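Local coordinates for putative HpcE protein (Mycolicibacterium smegmatis, PDB 6V77) that is of unknown function but belongs to the fumarylacetoacetate hydrolase family and binds a zinc ion in this structure, at residues Arg156-Ala161 and Phe167-Ser172; Asn202-Gln207 and Pro251-Ala256. All coordinates share one frame; numbering follows the deposited sequence. Where two conformers were deposited one is given.

Interaction 1 (Arg156-Ala161 and Phe167-Ser172); sequences RDLQLA and FSLAKS. With SO4 (sulfate ion), chain O.
Gln159 lies against Phe167, Ala170 and Lys171, and its side chain carries most of the contact. Gln159 CB rests on the methyl of Ala170, 3.6 Å from Ala170 CB. With CG anti to the backbone N (chi1 -173°) and the chain extended beyond it, the side chain crosses one face of the Phe167 ring: Gln159 CG lies 3.4 Å from Phe167 CD1, and Gln159 NE2 sits over the centre of that face, 3.3 Å above the ring plane. Gln159 CD, between them, is 3.7 Å from Lys171 CE. Amide and ring planes stand 71° apart, so the amide is set steeply over the ring instead of stacking on it. The two amide ends have separate partners. Gln159 OE1 accepts from Arg156 NH1 at 2.8 Å, on a lone pair in the carbonyl plane and nearly in the guanidinium plane, while NE2 donates to sulfate O2. That same sulfate O2 takes bonds from Arg156 NH1 and from Lys171 NZ (2.8 Å); the Lys171 chain, bent at chi4 (-72°), turns its amine to the anion. Three donors thus converge on one sulfate oxygen, and His82 also binds the ion, which probably came from the crystallisation liquor. Arg156 is anchored further by salt bridges to Glu121 and Asp119, and Lys171 NZ hydrogen-bonds to Asp152 and Ser154; Glu121 and Asp152 are zinc ligands. Apolar packing completes the contact, with Leu158 CB 3.9 Å from Ala170 CB and Leu160 CD2 4.0 Å from Phe167 CE1. Gln159 O is buried here with no polar partner in the model. The short helix 156-160 directly follows strand 144-155. Segment 167-172 belongs to the loop leading to strand 177-185; Tyr224 of the second subunit packs on Leu158 and Leu169.

Interaction 2 (Asn202-Gln207 and Pro251-Ala256); sequences NGETVQ and PKRFLA
Arg253 reaches across to Glu204, and the evidence for an ionic contact is a single long salt bridge: Arg253 NH1 stands 3.7 Å from Glu204 OE2. Glu204 OE1 is almost as near Arg253 NH1, at 3.8 Å. OE2 lies at the guanidinium edge, near its plane, but the carboxylate and guanidinium planes are 41° apart, so the two groups do not form a flat paired bridge. Both chains are stretched out to meet; Arg253 has CG anti to the backbone N (chi1 176°) and stays extended as far as NE. The bridge belongs to one of two deposited Glu204 conformers and is doubtful in the other.

Van der Waals contact is made by Val206, whose CG1 approaches Arg253 NH1 at 4.1 Å, the two side chains crossing at about a right angle. Asn202 is merely nearby at the guanidinium edge, Asn202 ND2 being 4.4 Å from Arg253 NH2, and its amide is committed to Asp259 and Glu260.

Strand 204-210 is an outermost strand, within this chain, of a five-stranded mixed sheet, paired with 196-201, where Val206 and Gln207 form a classic beta bulge opposite Ala199. The loop 251-256 precedes strand 260-265, and Arg253 packs on Trp120 of strand 118-128 and Ile201 of strand 196-201.

How the interactions relate
The segments of the two contacts touch: Arg156 CG of interaction 1 packs on Phe254 CE1 at 3.9 Å, Phe254 being the neighbour in sequence of Arg253, although the centres of the contacts are about 19 Å apart. They follow one another along the chain, the first closing before the second opens. Their relation to the zinc ion differs sharply. The Lys171 side chain of interaction 1 comes within about 4 Å of the metal, whereas that of Val206 in interaction 2 is about 14 Å away. Strand 118-128 provides a further connection, since it supplies Glu121 and Glu123 to the zinc and Trp120 to the packing around Arg253. Interaction 1 therefore borders the metal site, and interaction 2 lies nearer the surface.

Interaction 1 (Arg156-Ala161 and Phe167-Ser172)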
ATOM      1  N   ARG B 156      -5.498 -17.334  -8.013  1.00 29.85           N
ATOM      2  CA  ARG B 156      -4.295 -18.129  -7.761  1.00 32.03           C
ATOM      3  C   ARG B 156      -3.377 -18.222  -8.973  1.00 30.44           C
ATOM      4  O   ARG B 156      -2.171 -18.433  -8.798  1.00 33.75           O
ATOM      5  CB  ARG B 156      -4.662 -19.535  -7.300  1.00 30.04           C
ATOM      6  CG  ARG B 156      -5.477 -19.544  -6.021  1.00 29.22           C
ATOM      7  CD  ARG B 156      -4.660 -19.059  -4.806  1.00 28.32           C
ATOM      8  NE  ARG B 156      -5.345 -19.471  -3.581  1.00 31.56           N
ATOM      9  CZ  ARG B 156      -5.107 -18.989  -2.366  1.00 31.04           C
ATOM     10  NH1 ARG B 156      -4.192 -18.036  -2.166  1.00 28.75           N
ATOM     11  NH2 ARG B 156      -5.807 -19.461  -1.339  1.00 28.39           N
ATOM     12  N   ASP B 157      -3.909 -18.118 -10.198  1.00 31.12           N
ATOM     13  CA  ASP B 157      -3.042 -18.228 -11.373  1.00 32.15           C
ATOM     14  C   ASP B 157      -2.011 -17.106 -11.379  1.00 36.47           C
ATOM     15  O   ASP B 157      -0.801 -17.351 -11.473  1.00 33.99           O
ATOM     16  CB  ASP B 157      -3.856 -18.196 -12.677  1.00 32.97           C
ATOM     17  CG  ASP B 157      -4.800 -19.375 -12.826  1.00 41.81           C
ATOM     18  OD1 ASP B 157      -4.690 -20.350 -12.048  1.00 41.67           O
ATOM     19  OD2 ASP B 157      -5.660 -19.317 -13.736  1.00 41.29           O
ATOM     20  N   LEU B 158      -2.481 -15.864 -11.289  1.00 30.79           N
ATOM     21  CA  LEU B 158      -1.571 -14.720 -11.217  1.00 32.71           C
ATOM     22  C   LEU B 158      -0.705 -14.785  -9.968  1.00 35.01           C
ATOM     23  O   LEU B 158       0.475 -14.411 -10.000  1.00 40.57           O
ATOM     24  CB  LEU B 158      -2.374 -13.420 -11.232  1.00 29.49           C
ATOM     25  CG  LEU B 158      -1.595 -12.095 -11.185  1.00 36.99           C
ATOM     26  CD1 LEU B 158      -0.638 -12.020 -12.358  1.00 44.84           C
ATOM     27  CD2 LEU B 158      -2.546 -10.905 -11.192  1.00 35.10           C
ATOM     28  N   GLN B 159      -1.278 -15.237  -8.849  1.00 30.86           N
ATOM     29  CA  GLN B 159      -0.555 -15.206  -7.580  1.00 30.01           C
ATOM     30  C   GLN B 159       0.726 -16.025  -7.643  1.00 33.58           C
ATOM     31  O   GLN B 159       1.743 -15.647  -7.053  1.00 34.37           O
ATOM     32  CB  GLN B 159      -1.438 -15.727  -6.441  1.00 29.43           C
ATOM     33  CG  GLN B 159      -0.768 -15.533  -5.072  1.00 27.71           C
ATOM     34  CD  GLN B 159      -1.505 -16.233  -3.931  1.00 30.74           C
ATOM     35  OE1 GLN B 159      -2.713 -16.474  -4.004  1.00 30.98           O
ATOM     36  NE2 GLN B 159      -0.772 -16.550  -2.865  1.00 31.15           N
ATOM     37  N   LEU B 160       0.691 -17.153  -8.345  1.00 30.23           N
ATOM     38  CA  LEU B 160       1.796 -18.102  -8.340  1.00 34.89           C
ATOM     39  C   LEU B 160       2.604 -18.118  -9.627  1.00 35.39           C
ATOM     40  O   LEU B 160       3.545 -18.911  -9.739  1.00 40.75           O
ATOM     41  CB  LEU B 160       1.256 -19.504  -8.050  1.00 38.60           C
ATOM     42  CG  LEU B 160       0.451 -19.532  -6.754  1.00 38.06           C
ATOM     43  CD1 LEU B 160      -0.160 -20.908  -6.511  1.00 49.64           C
ATOM     44  CD2 LEU B 160       1.346 -19.152  -5.611  1.00 41.32           C
ATOM     45  N   ALA B 161       2.286 -17.261 -10.595  1.00 37.11           N
ATOM     46  CA  ALA B 161       2.920 -17.354 -11.902  1.00 39.72           C
ATOM     47  C   ALA B 161       4.247 -16.599 -11.945  1.00 38.23           C
ATOM     48  O   ALA B 161       4.509 -15.697 -11.147  1.00 41.92           O
ATOM     49  CB  ALA B 161       1.992 -16.811 -12.992  1.00 41.41           C
ATOM     50  N   PHE B 167       2.569 -11.836  -4.382  1.00 25.68           N
ATOM     51  CA  PHE B 167       1.167 -12.183  -4.186  1.00 25.37           C
ATOM     52  C   PHE B 167       0.190 -11.009  -4.255  1.00 29.36           C
ATOM     53  O   PHE B 167      -1.015 -11.248  -4.387  1.00 26.28           O
ATOM     54  CB  PHE B 167       0.984 -12.887  -2.833  1.00 25.67           C
ATOM     55  CG  PHE B 167       1.738 -14.198  -2.703  1.00 29.07           C
ATOM     56  CD1 PHE B 167       2.301 -14.813  -3.811  1.00 31.28           C
ATOM     57  CD2 PHE B 167       1.850 -14.825  -1.464  1.00 28.62           C
ATOM     58  CE1 PHE B 167       2.979 -16.025  -3.695  1.00 34.36           C
ATOM     59  CE2 PHE B 167       2.523 -16.055  -1.350  1.00 27.64           C
ATOM     60  CZ  PHE B 167       3.084 -16.643  -2.461  1.00 34.76           C
ATOM     61  N   SER B 168       0.652  -9.756  -4.188  1.00 24.28           N
ATOM     62  CA  SER B 168      -0.269  -8.657  -3.894  1.00 23.58           C
ATOM     63  C   SER B 168      -1.288  -8.444  -5.010  1.00 23.89           C
ATOM     64  O   SER B 168      -2.476  -8.255  -4.740  1.00 24.42           O
ATOM     65  CB  SER B 168       0.510  -7.357  -3.656  1.00 23.22           C
ATOM     66  OG  SER B 168       1.382  -7.506  -2.558  1.00 23.61           O
ATOM     67  N   LEU B 169      -0.834  -8.405  -6.258  1.00 24.62           N
ATOM     68  CA  LEU B 169      -1.715  -7.996  -7.348  1.00 24.96           C
ATOM     69  C   LEU B 169      -2.873  -8.974  -7.518  1.00 25.22           C
ATOM     70  O   LEU B 169      -4.025  -8.556  -7.687  1.00 25.87           O
ATOM     71  CB  LEU B 169      -0.916  -7.874  -8.649  1.00 28.89           C
ATOM     72  CG  LEU B 169      -1.483  -6.889  -9.667  1.00 34.84           C
ATOM     73  CD1 LEU B 169      -1.545  -5.476  -9.100  1.00 28.71           C
ATOM     74  CD2 LEU B 169      -0.684  -6.934 -10.983  1.00 34.29           C
ATOM     75  N   ALA B 170      -2.589 -10.276  -7.425  1.00 25.66           N
ATOM     76  CA  ALA B 170      -3.623 -11.309  -7.528  1.00 26.66           C
ATOM     77  C   ALA B 170      -4.683 -11.209  -6.445  1.00 25.24           C
ATOM     78  O   ALA B 170      -5.782 -11.773  -6.601  1.00 25.48           O
ATOM     79  CB  ALA B 170      -2.984 -12.690  -7.449  1.00 30.40           C
ATOM     80  N   LYS B 171      -4.362 -10.547  -5.335  1.00 24.42           N
ATOM     81  CA  LYS B 171      -5.270 -10.347  -4.219  1.00 23.74           C
ATOM     82  C   LYS B 171      -5.855  -8.946  -4.200  1.00 23.25           C
ATOM     83  O   LYS B 171      -6.456  -8.554  -3.199  1.00 22.73           O
ATOM     84  CB  LYS B 171      -4.545 -10.650  -2.912  1.00 23.28           C
ATOM     85  CG  LYS B 171      -4.085 -12.123  -2.836  1.00 24.58           C
ATOM     86  CD  LYS B 171      -3.022 -12.267  -1.759  1.00 24.83           C
ATOM     87  CE  LYS B 171      -2.670 -13.714  -1.479  1.00 26.97           C
ATOM     88  NZ  LYS B 171      -3.782 -14.408  -0.736  1.00 27.49           N
ATOM     89  N   SER B 172      -5.740  -8.205  -5.317  1.00 23.58           N
ATOM     90  CA  SER B 172      -6.142  -6.802  -5.358  1.00 23.22           C
ATOM     91  C   SER B 172      -7.045  -6.491  -6.541  1.00 23.77           C
ATOM     92  O   SER B 172      -7.150  -5.327  -6.945  1.00 23.73           O
ATOM     93  CB  SER B 172      -4.912  -5.881  -5.386  1.00 23.05           C
ATOM     94  OG  SER B 172      -4.133  -6.103  -4.234  1.00 22.58           O
TER
HETATM   95  S   SO4 O 305      -1.826 -17.030   1.008  0.85 43.76           S
HETATM   96  O1  SO4 O 305      -1.826 -18.443   1.371  0.85 48.99           O
HETATM   97  O2  SO4 O 305      -2.495 -16.813  -0.276  0.85 38.42           O
HETATM   98  O3  SO4 O 305      -2.521 -16.235   2.024  0.85 53.76           O
HETATM   99  O4  SO4 O 305      -0.445 -16.555   0.947  0.85 44.99           O

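Interaction 2 (Asn202-Gln207 and Pro251-Ala256)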
ATOM      1  N   ASN B 202     -22.315 -21.981  -0.693  1.00 31.00           N
ATOM      2  CA  ASN B 202     -23.629 -22.562  -0.932  1.00 33.90           C
ATOM      3  C   ASN B 202     -24.090 -23.378   0.274  1.00 33.46           C
ATOM      4  O   ASN B 202     -24.686 -24.448   0.145  1.00 33.46           O
ATOM      5  CB  ASN B 202     -23.608 -23.383  -2.215  1.00 41.85           C
ATOM      6  CG  ASN B 202     -23.116 -22.568  -3.394  1.00 42.76           C
ATOM      7  OD1 ASN B 202     -23.336 -21.356  -3.448  1.00 33.29           O
ATOM      8  ND2 ASN B 202     -22.432 -23.219  -4.333  1.00 37.37           N
ATOM      9  N   GLY B 203     -23.778 -22.870   1.472  1.00 36.39           N
ATOM     10  CA  GLY B 203     -24.239 -23.491   2.703  1.00 39.48           C
ATOM     11  C   GLY B 203     -23.392 -24.631   3.236  1.00 42.50           C
ATOM     12  O   GLY B 203     -23.745 -25.208   4.271  1.00 46.45           O
ATOM     13  N   GLU B 204     -22.289 -24.972   2.580  1.00 37.87           N
ATOM     14  CA  GLU B 204     -21.402 -26.050   3.006  0.52 36.59           C
ATOM     15  C   GLU B 204     -20.138 -25.432   3.592  1.00 32.65           C
ATOM     16  O   GLU B 204     -19.526 -24.572   2.957  1.00 31.48           O
ATOM     17  CB  GLU B 204     -21.053 -26.954   1.818  0.52 41.33           C
ATOM     18  CG  GLU B 204     -19.711 -27.690   1.916  0.52 46.47           C
ATOM     19  CD  GLU B 204     -19.254 -28.297   0.585  0.52 50.23           C
ATOM     20  OE1 GLU B 204     -20.035 -28.280  -0.388  0.52 52.12           O
ATOM     21  OE2 GLU B 204     -18.106 -28.784   0.510  0.52 49.67           O
ATOM     22  N   THR B 205     -19.754 -25.861   4.802  1.00 35.00           N
ATOM     23  CA  THR B 205     -18.547 -25.300   5.410  1.00 33.45           C
ATOM     24  C   THR B 205     -17.331 -25.662   4.571  1.00 30.19           C
ATOM     25  O   THR B 205     -17.171 -26.816   4.156  1.00 31.69           O
ATOM     26  CB  THR B 205     -18.351 -25.797   6.848  1.00 34.84           C
ATOM     27  OG1 THR B 205     -19.486 -25.442   7.642  1.00 40.16           O
ATOM     28  CG2 THR B 205     -17.106 -25.150   7.469  1.00 32.14           C
ATOM     29  N   VAL B 206     -16.498 -24.664   4.293  1.00 30.26           N
ATOM     30  CA  VAL B 206     -15.211 -24.884   3.650  1.00 30.40           C
ATOM     31  C   VAL B 206     -14.040 -24.427   4.508  1.00 29.45           C
ATOM     32  O   VAL B 206     -12.917 -24.917   4.304  1.00 30.15           O
ATOM     33  CB  VAL B 206     -15.154 -24.201   2.268  1.00 29.27           C
ATOM     34  CG1 VAL B 206     -16.127 -24.899   1.290  1.00 32.45           C
ATOM     35  CG2 VAL B 206     -15.468 -22.729   2.391  1.00 28.29           C
ATOM     36  N   GLN B 207     -14.239 -23.496   5.445  1.00 27.77           N
ATOM     37  CA  GLN B 207     -13.220 -23.164   6.431  1.00 27.16           C
ATOM     38  C   GLN B 207     -13.873 -23.055   7.799  1.00 30.82           C
ATOM     39  O   GLN B 207     -15.011 -22.593   7.910  1.00 28.10           O
ATOM     40  CB  GLN B 207     -12.518 -21.851   6.094  1.00 26.26           C
ATOM     41  CG  GLN B 207     -11.651 -21.903   4.831  1.00 26.46           C
ATOM     42  CD  GLN B 207     -10.914 -20.596   4.617  1.00 32.00           C
ATOM     43  OE1 GLN B 207     -11.515 -19.604   4.198  1.00 25.19           O
ATOM     44  NE2 GLN B 207      -9.621 -20.573   4.945  1.00 30.09           N
ATOM     45  N   PRO B 251     -10.102 -32.721  -5.666  1.00 37.72           N
ATOM     46  CA  PRO B 251      -9.398 -31.830  -6.594  1.00 37.07           C
ATOM     47  C   PRO B 251      -9.457 -30.365  -6.146  1.00 34.66           C
ATOM     48  O   PRO B 251     -10.200 -30.030  -5.212  1.00 33.30           O
ATOM     49  CB  PRO B 251     -10.168 -32.016  -7.895  1.00 42.92           C
ATOM     50  CG  PRO B 251     -11.565 -32.211  -7.430  1.00 43.10           C
ATOM     51  CD  PRO B 251     -11.467 -33.011  -6.137  1.00 37.66           C
ATOM     52  N   LYS B 252      -8.655 -29.510  -6.767  1.00 33.17           N
ATOM     53  CA  LYS B 252      -8.753 -28.091  -6.453  1.00 32.07           C
ATOM     54  C   LYS B 252     -10.133 -27.574  -6.853  1.00 33.41           C
ATOM     55  O   LYS B 252     -10.727 -28.027  -7.839  1.00 36.11           O
ATOM     56  CB  LYS B 252      -7.648 -27.311  -7.171  1.00 35.48           C
ATOM     57  CG  LYS B 252      -6.248 -27.622  -6.667  1.00 32.71           C
ATOM     58  CD  LYS B 252      -5.186 -26.958  -7.547  1.00 33.84           C
ATOM     59  CE  LYS B 252      -3.847 -26.849  -6.832  1.00 49.24           C
ATOM     60  NZ  LYS B 252      -3.489 -28.072  -6.059  1.00 57.72           N
ATOM     61  N   ARG B 253     -10.668 -26.661  -6.048  1.00 30.99           N
ATOM     62  CA  ARG B 253     -11.987 -26.091  -6.287  1.00 37.36           C
ATOM     63  C   ARG B 253     -11.882 -24.580  -6.197  1.00 36.22           C
ATOM     64  O   ARG B 253     -11.258 -24.067  -5.271  1.00 30.78           O
ATOM     65  CB  ARG B 253     -13.000 -26.591  -5.258  1.00 42.69           C
ATOM     66  CG  ARG B 253     -14.374 -25.968  -5.390  1.00 50.16           C
ATOM     67  CD  ARG B 253     -15.191 -26.176  -4.122  1.00 50.85           C
ATOM     68  NE  ARG B 253     -16.577 -25.772  -4.316  1.00 49.76           N
ATOM     69  CZ  ARG B 253     -17.544 -25.950  -3.422  1.00 53.17           C
ATOM     70  NH1 ARG B 253     -17.281 -26.523  -2.252  1.00 46.90           N
ATOM     71  NH2 ARG B 253     -18.777 -25.553  -3.702  1.00 58.61           N
ATOM     72  N   PHE B 254     -12.488 -23.864  -7.138  1.00 30.10           N
ATOM     73  CA  PHE B 254     -12.461 -22.409  -7.058  1.00 29.36           C
ATOM     74  C   PHE B 254     -13.875 -21.865  -7.182  1.00 31.41           C
ATOM     75  O   PHE B 254     -14.824 -22.581  -7.536  1.00 30.12           O
ATOM     76  CB  PHE B 254     -11.517 -21.835  -8.125  1.00 29.66           C
ATOM     77  CG  PHE B 254     -10.115 -22.322  -7.966  1.00 29.73           C
ATOM     78  CD1 PHE B 254      -9.340 -21.874  -6.904  1.00 32.73           C
ATOM     79  CD2 PHE B 254      -9.593 -23.281  -8.811  1.00 30.64           C
ATOM     80  CE1 PHE B 254      -8.049 -22.341  -6.714  1.00 31.25           C
ATOM     81  CE2 PHE B 254      -8.291 -23.749  -8.631  1.00 33.09           C
ATOM     82  CZ  PHE B 254      -7.523 -23.268  -7.574  1.00 30.66           C
ATOM     83  N   LEU B 255     -14.020 -20.586  -6.858  1.00 28.71           N
ATOM     84  CA  LEU B 255     -15.336 -19.964  -6.919  1.00 28.78           C
ATOM     85  C   LEU B 255     -15.857 -19.972  -8.354  1.00 29.81           C
ATOM     86  O   LEU B 255     -15.103 -19.787  -9.319  1.00 30.22           O
ATOM     87  CB  LEU B 255     -15.267 -18.543  -6.356  1.00 27.94           C
ATOM     88  CG  LEU B 255     -15.025 -18.561  -4.846  1.00 27.08           C
ATOM     89  CD1 LEU B 255     -14.408 -17.209  -4.395  1.00 27.13           C
ATOM     90  CD2 LEU B 255     -16.317 -18.876  -4.101  1.00 29.38           C
ATOM     91  N   ALA B 256     -17.140 -20.262  -8.501  1.00 30.41           N
ATOM     92  CA  ALA B 256     -17.762 -20.356  -9.809  1.00 35.14           C
ATOM     93  C   ALA B 256     -18.912 -19.367  -9.879  1.00 31.76           C
ATOM     94  O   ALA B 256     -19.426 -18.942  -8.842  1.00 31.63           O
ATOM     95  CB  ALA B 256     -18.267 -21.784 -10.075  1.00 36.63           C
TER